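Local coordinates for protein VlsE1 (Borreliella burgdorferi, PDB 1L8W) that is a variable surface lipoprotein antigen of the Lyme disease spirochaete, probably serving evasion of the host immune response through antigenic switching, at residues A[68-73]-A[123-128]; A[190-195]-A[258-263]. All blocks are in the same frame, centred on the assembly; numbering follows the deposited sequence.

Contact 1 (A[68-73]-A[123-128])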
loop_
_atom_site.group_PDB
_atom_site.type_symbol
_atom_site.label_atom_id
_atom_site.label_comp_id
_atom_site.label_asym_id
_atom_site.label_seq_id
_atom_site.Cartn_x
_atom_site.Cartn_y
_atom_site.Cartn_z
ATOM N N THR A 68 11.363 -2.289 -11.283
ATOM C CA THR A 68 11.393 -1.394 -12.433
ATOM C C THR A 68 11.750 0.033 -11.986
ATOM O O THR A 68 12.491 0.727 -12.676
ATOM C CB THR A 68 10.022 -1.380 -13.167
ATOM O OG1 THR A 68 9.667 -2.717 -13.545
ATOM C CG2 THR A 68 10.090 -0.514 -14.425
ATOM N N VAL A 69 11.211 0.463 -10.843
ATOM C CA VAL A 69 11.487 1.786 -10.294
ATOM C C VAL A 69 12.961 1.845 -9.897
ATOM O O VAL A 69 13.646 2.838 -10.138
ATOM C CB VAL A 69 10.635 2.073 -9.013
ATOM C CG1 VAL A 69 11.163 3.327 -8.304
ATOM C CG2 VAL A 69 9.177 2.248 -9.377
ATOM N N ALA A 70 13.447 0.788 -9.263
ATOM C CA ALA A 70 14.851 0.755 -8.869
ATOM C C ALA A 70 15.722 0.957 -10.115
ATOM O O ALA A 70 16.648 1.781 -10.122
ATOM C CB ALA A 70 15.181 -0.583 -8.194
ATOM N N ALA A 71 15.402 0.216 -11.170
ATOM C CA ALA A 71 16.142 0.289 -12.431
ATOM C C ALA A 71 16.246 1.709 -12.984
ATOM O O ALA A 71 17.328 2.161 -13.361
ATOM C CB ALA A 71 15.494 -0.615 -13.460
ATOM N N LYS A 72 15.116 2.410 -13.037
ATOM C CA LYS A 72 15.094 3.779 -13.541
ATOM C C LYS A 72 15.907 4.706 -12.644
ATOM O O LYS A 72 16.576 5.616 -13.122
ATOM C CB LYS A 72 13.650 4.294 -13.633
ATOM C CG LYS A 72 12.760 3.542 -14.608
ATOM C CD LYS A 72 11.342 4.126 -14.615
ATOM C CE LYS A 72 10.419 3.403 -15.592
ATOM N NZ LYS A 72 9.025 3.949 -15.578
ATOM N N LEU A 73 15.843 4.478 -11.338
ATOM C CA LEU A 73 16.589 5.298 -10.393
ATOM C C LEU A 73 18.090 5.071 -10.536
ATOM O O LEU A 73 18.875 6.007 -10.455
ATOM C CB LEU A 73 16.151 4.992 -8.958
ATOM C CG LEU A 73 14.751 5.465 -8.580
ATOM C CD1 LEU A 73 14.490 5.128 -7.133
ATOM C CD2 LEU A 73 14.635 6.968 -8.808
ATOM N N LYS A 123 17.678 2.329 -2.216
ATOM C CA LYS A 123 17.736 1.482 -1.028
ATOM C C LYS A 123 16.348 1.332 -0.414
ATOM O O LYS A 123 15.986 0.259 0.071
ATOM C CB LYS A 123 18.690 2.078 0.008
ATOM C CG LYS A 123 20.162 1.679 -0.163
ATOM C CD LYS A 123 20.773 2.164 -1.483
ATOM C CE LYS A 123 22.197 1.625 -1.666
ATOM N NZ LYS A 123 22.863 2.139 -2.903
ATOM N N ALA A 124 15.572 2.413 -0.444
ATOM C CA ALA A 124 14.224 2.400 0.108
ATOM C C ALA A 124 13.273 1.530 -0.717
ATOM O O ALA A 124 12.510 0.738 -0.154
ATOM C CB ALA A 124 13.681 3.831 0.208
ATOM N N VAL A 125 13.314 1.661 -2.044
ATOM C CA VAL A 125 12.423 0.854 -2.871
ATOM C C VAL A 125 12.824 -0.613 -2.803
ATOM O O VAL A 125 11.965 -1.490 -2.858
ATOM C CB VAL A 125 12.398 1.308 -4.372
ATOM C CG1 VAL A 125 12.198 2.829 -4.466
ATOM C CG2 VAL A 125 13.651 0.855 -5.093
ATOM N N LYS A 126 14.120 -0.885 -2.665
ATOM C CA LYS A 126 14.586 -2.272 -2.585
ATOM C C LYS A 126 14.105 -2.942 -1.298
ATOM O O LYS A 126 13.909 -4.168 -1.251
ATOM C CB LYS A 126 16.109 -2.342 -2.702
ATOM C CG LYS A 126 16.630 -2.038 -4.113
ATOM C CD LYS A 126 18.143 -2.240 -4.189
ATOM C CE LYS A 126 18.699 -1.946 -5.581
ATOM N NZ LYS A 126 18.110 -2.816 -6.631
ATOM N N THR A 127 13.907 -2.141 -0.255
ATOM C CA THR A 127 13.382 -2.684 0.988
ATOM C C THR A 127 11.946 -3.116 0.646
ATOM O O THR A 127 11.538 -4.239 0.942
ATOM C CB THR A 127 13.347 -1.627 2.116
ATOM O OG1 THR A 127 14.674 -1.147 2.378
ATOM C CG2 THR A 127 12.785 -2.235 3.391
ATOM N N ALA A 128 11.194 -2.229 -0.006
ATOM C CA ALA A 128 9.824 -2.545 -0.402
ATOM C C ALA A 128 9.820 -3.739 -1.364
ATOM O O ALA A 128 9.038 -4.682 -1.204
ATOM C CB ALA A 128 9.183 -1.347 -1.071
#

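Contact 2 (A[190-195]-A[258-263])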
loop_
_atom_site.group_PDB
_atom_site.type_symbol
_atom_site.label_atom_id
_atom_site.label_comp_id
_atom_site.label_asym_id
_atom_site.label_seq_id
_atom_site.Cartn_x
_atom_site.Cartn_y
_atom_site.Cartn_z
ATOM N N ALA A 190 -15.822 -2.845 6.784
ATOM C CA ALA A 190 -14.850 -3.449 5.876
ATOM C C ALA A 190 -13.980 -4.466 6.624
ATOM O O ALA A 190 -13.372 -5.339 6.016
ATOM C CB ALA A 190 -13.979 -2.368 5.248
ATOM N N GLY A 191 -13.958 -4.358 7.951
ATOM C CA GLY A 191 -13.171 -5.265 8.773
ATOM C C GLY A 191 -13.572 -6.725 8.677
ATOM O O GLY A 191 -12.751 -7.610 8.922
ATOM N N LYS A 192 -14.825 -6.989 8.316
ATOM C CA LYS A 192 -15.317 -8.361 8.214
ATOM C C LYS A 192 -14.541 -9.185 7.195
ATOM O O LYS A 192 -14.540 -10.417 7.250
ATOM C CB LYS A 192 -16.803 -8.366 7.841
ATOM C CG LYS A 192 -17.676 -7.577 8.801
ATOM C CD LYS A 192 -19.139 -7.599 8.390
ATOM C CE LYS A 192 -19.995 -6.959 9.478
ATOM N NZ LYS A 192 -21.438 -7.047 9.148
ATOM N N LEU A 193 -13.895 -8.499 6.263
ATOM C CA LEU A 193 -13.121 -9.150 5.215
ATOM C C LEU A 193 -11.778 -9.621 5.741
ATOM O O LEU A 193 -11.116 -10.448 5.116
ATOM C CB LEU A 193 -12.904 -8.177 4.049
ATOM C CG LEU A 193 -14.197 -7.587 3.476
ATOM C CD1 LEU A 193 -13.870 -6.712 2.299
ATOM C CD2 LEU A 193 -15.148 -8.695 3.062
ATOM N N PHE A 194 -11.391 -9.093 6.901
ATOM C CA PHE A 194 -10.123 -9.432 7.531
ATOM C C PHE A 194 -10.214 -10.604 8.506
ATOM O O PHE A 194 -9.233 -10.952 9.164
ATOM C CB PHE A 194 -9.556 -8.192 8.236
ATOM C CG PHE A 194 -9.161 -7.088 7.283
ATOM C CD1 PHE A 194 -10.129 -6.341 6.624
ATOM C CD2 PHE A 194 -7.825 -6.852 6.987
ATOM C CE1 PHE A 194 -9.771 -5.382 5.680
ATOM C CE2 PHE A 194 -7.454 -5.893 6.043
ATOM C CZ PHE A 194 -8.426 -5.159 5.387
ATOM N N GLY A 195 -11.387 -11.225 8.581
ATOM C CA GLY A 195 -11.559 -12.339 9.494
ATOM C C GLY A 195 -11.525 -13.688 8.807
ATOM O O GLY A 195 -10.988 -13.821 7.711
ATOM N N GLY A 258 -12.881 -11.733 12.969
ATOM C CA GLY A 258 -13.688 -10.721 13.617
ATOM C C GLY A 258 -14.609 -10.017 12.644
ATOM O O GLY A 258 -14.614 -10.318 11.449
ATOM N N ALA A 259 -15.386 -9.072 13.163
ATOM C CA ALA A 259 -16.333 -8.323 12.352
ATOM C C ALA A 259 -15.807 -6.948 11.997
ATOM O O ALA A 259 -14.727 -6.815 11.419
ATOM C CB ALA A 259 -17.655 -8.194 13.093
ATOM N N GLU A 260 -16.574 -5.924 12.352
ATOM C CA GLU A 260 -16.204 -4.548 12.058
ATOM C C GLU A 260 -14.920 -4.126 12.750
ATOM O O GLU A 260 -14.461 -4.779 13.680
ATOM C CB GLU A 260 -17.312 -3.591 12.506
ATOM C CG GLU A 260 -18.711 -3.967 12.059
ATOM C CD GLU A 260 -19.704 -2.841 12.299
ATOM O OE1 GLU A 260 -19.722 -2.288 13.422
ATOM O OE2 GLU A 260 -20.464 -2.508 11.361
ATOM N N PHE A 261 -14.334 -3.031 12.275
ATOM C CA PHE A 261 -13.146 -2.490 12.909
ATOM C C PHE A 261 -13.740 -1.793 14.136
ATOM O O PHE A 261 -14.590 -0.906 14.006
ATOM C CB PHE A 261 -12.449 -1.483 11.993
ATOM C CG PHE A 261 -11.638 -2.120 10.882
ATOM C CD1 PHE A 261 -10.558 -2.948 11.177
ATOM C CD2 PHE A 261 -11.935 -1.862 9.548
ATOM C CE1 PHE A 261 -9.782 -3.511 10.158
ATOM C CE2 PHE A 261 -11.170 -2.417 8.521
ATOM C CZ PHE A 261 -10.091 -3.243 8.825
ATOM N N GLY A 262 -13.309 -2.203 15.322
ATOM C CA GLY A 262 -13.861 -1.629 16.538
ATOM C C GLY A 262 -13.141 -0.454 17.172
ATOM O O GLY A 262 -13.769 0.352 17.858
ATOM N N GLN A 263 -11.836 -0.345 16.962
ATOM C CA GLN A 263 -11.083 0.751 17.550
ATOM C C GLN A 263 -11.310 2.071 16.811
ATOM O O GLN A 263 -11.624 2.080 15.618
ATOM C CB GLN A 263 -9.598 0.398 17.574
ATOM C CG GLN A 263 -9.294 -0.881 18.348
ATOM C CD GLN A 263 -9.828 -0.839 19.771
ATOM O OE1 GLN A 263 -9.446 0.021 20.562
ATOM N NE2 GLN A 263 -10.717 -1.767 20.098
HETATM O O HOH W 1 -15.806 -12.164 9.455
#

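Contact 1 (A[68-73]-A[123-128])
Ala70 and Val125 mark the closest backbone approach of two nearly antiparallel helical segments, 68-73 and 123-128, whose axes come within 9.3 Å and run at 164° to each other. Val125 reaches across with both branches. Its CG2, set between the backbone N and the carbonyl carbon, presses on Ala70 CB at 3.7 Å, and the small alanine lets the branch come near the opposing backbone, with Ala70 CA 4.0 Å from Val125 CG2. The other branch, CG1, anti to the carbonyl carbon (chi1 -49°), meets Val69 CG1 at 4.0 Å, the two valines crossing obliquely, and Leu73 CD1 at 4.2 Å. No hydrogen bond spans the segments; the seam is apolar side-chain packing of an antiparallel helix pair. At its solvent side, the Lys126 chain runs extended until a bend at chi4 (-60°), which leaves NZ 4.0 Å from Ala70 CB. That ammonium forms a salt bridge with Glu74, one turn beyond Ala70 on the facing helix, at the exposed rim of the apolar seam. Helix 59-80 and helix 106-131 thus join a larger helical core: Val69 and Leu73 also touch Ile320 of helix 294-333, while Val125 packs on Ile166 of helix 153-170.

Contact 2 (A[190-195]-A[258-263])
Gly191 lies over one face of the Phe261 ring, its CA 3.6 Å from the ring centroid and 17° off the normal, a CH-pi contact between a short 3-10 segment, 190-193, and the irregular loop segment 258-263. This is loop-against-loop packing in a mainly helical protein, between the 153-170/205-216 and 247-252/269-281 interhelical connections. The bare glycine is what allows this closeness: a CB there would point into the other loop and collide with Ala259 O and Phe261 N. Phe261 CZ also sits over a face of the Phe194 ring, toward its rim, 3.8 Å from Phe194 CD1; the two ring planes meet obliquely, at 54°. At the other end of the contact, Lys192 CG packs 3.8 Å from Ala259 C, and the extended lysine chain runs alongside Glu260, both pointing the same way. Their charged ends are not in contact, and Glu260 OE1 instead makes a salt bridge with Lys188. Farther out, Phe194 rests on Ala275, Ile276 and Arg279 of helix 269-281, Ala190 and Leu193 touch Ala211 of helix 205-216, and a backbone hydrogen bond joins Phe261 to Lys188, just before the 3-10 segment. No direct hydrogen bond joins the two segments. A water instead lies within hydrogen-bonding distance of both backbones, 3.1 Å from Lys192 O and 3.0 Å from Gly258 O.

How the contacts relate
From the N-terminal side, the chain runs along helix 59-80, passes the unmodelled residues 85-104, and returns on helix 106-131, where contact 1 closes a loop of 49 residues. It then enters helix 153-170 before contact 2 opens at 190-195. Helices 205-216, 220-230 and 247-252 follow before 258-263 closes a second loop of 62 residues. The two loops are in series, neither nested nor crossing. Their centres lie 33 Å apart on opposite sides of the chain's centre: contact 1 joins two long helices, whereas contact 2 ties together loops beside helices 205-216 and 269-281. After contact 2 the chain continues through helix 269-281 into helix 294-333, which returns to the side of contact 1.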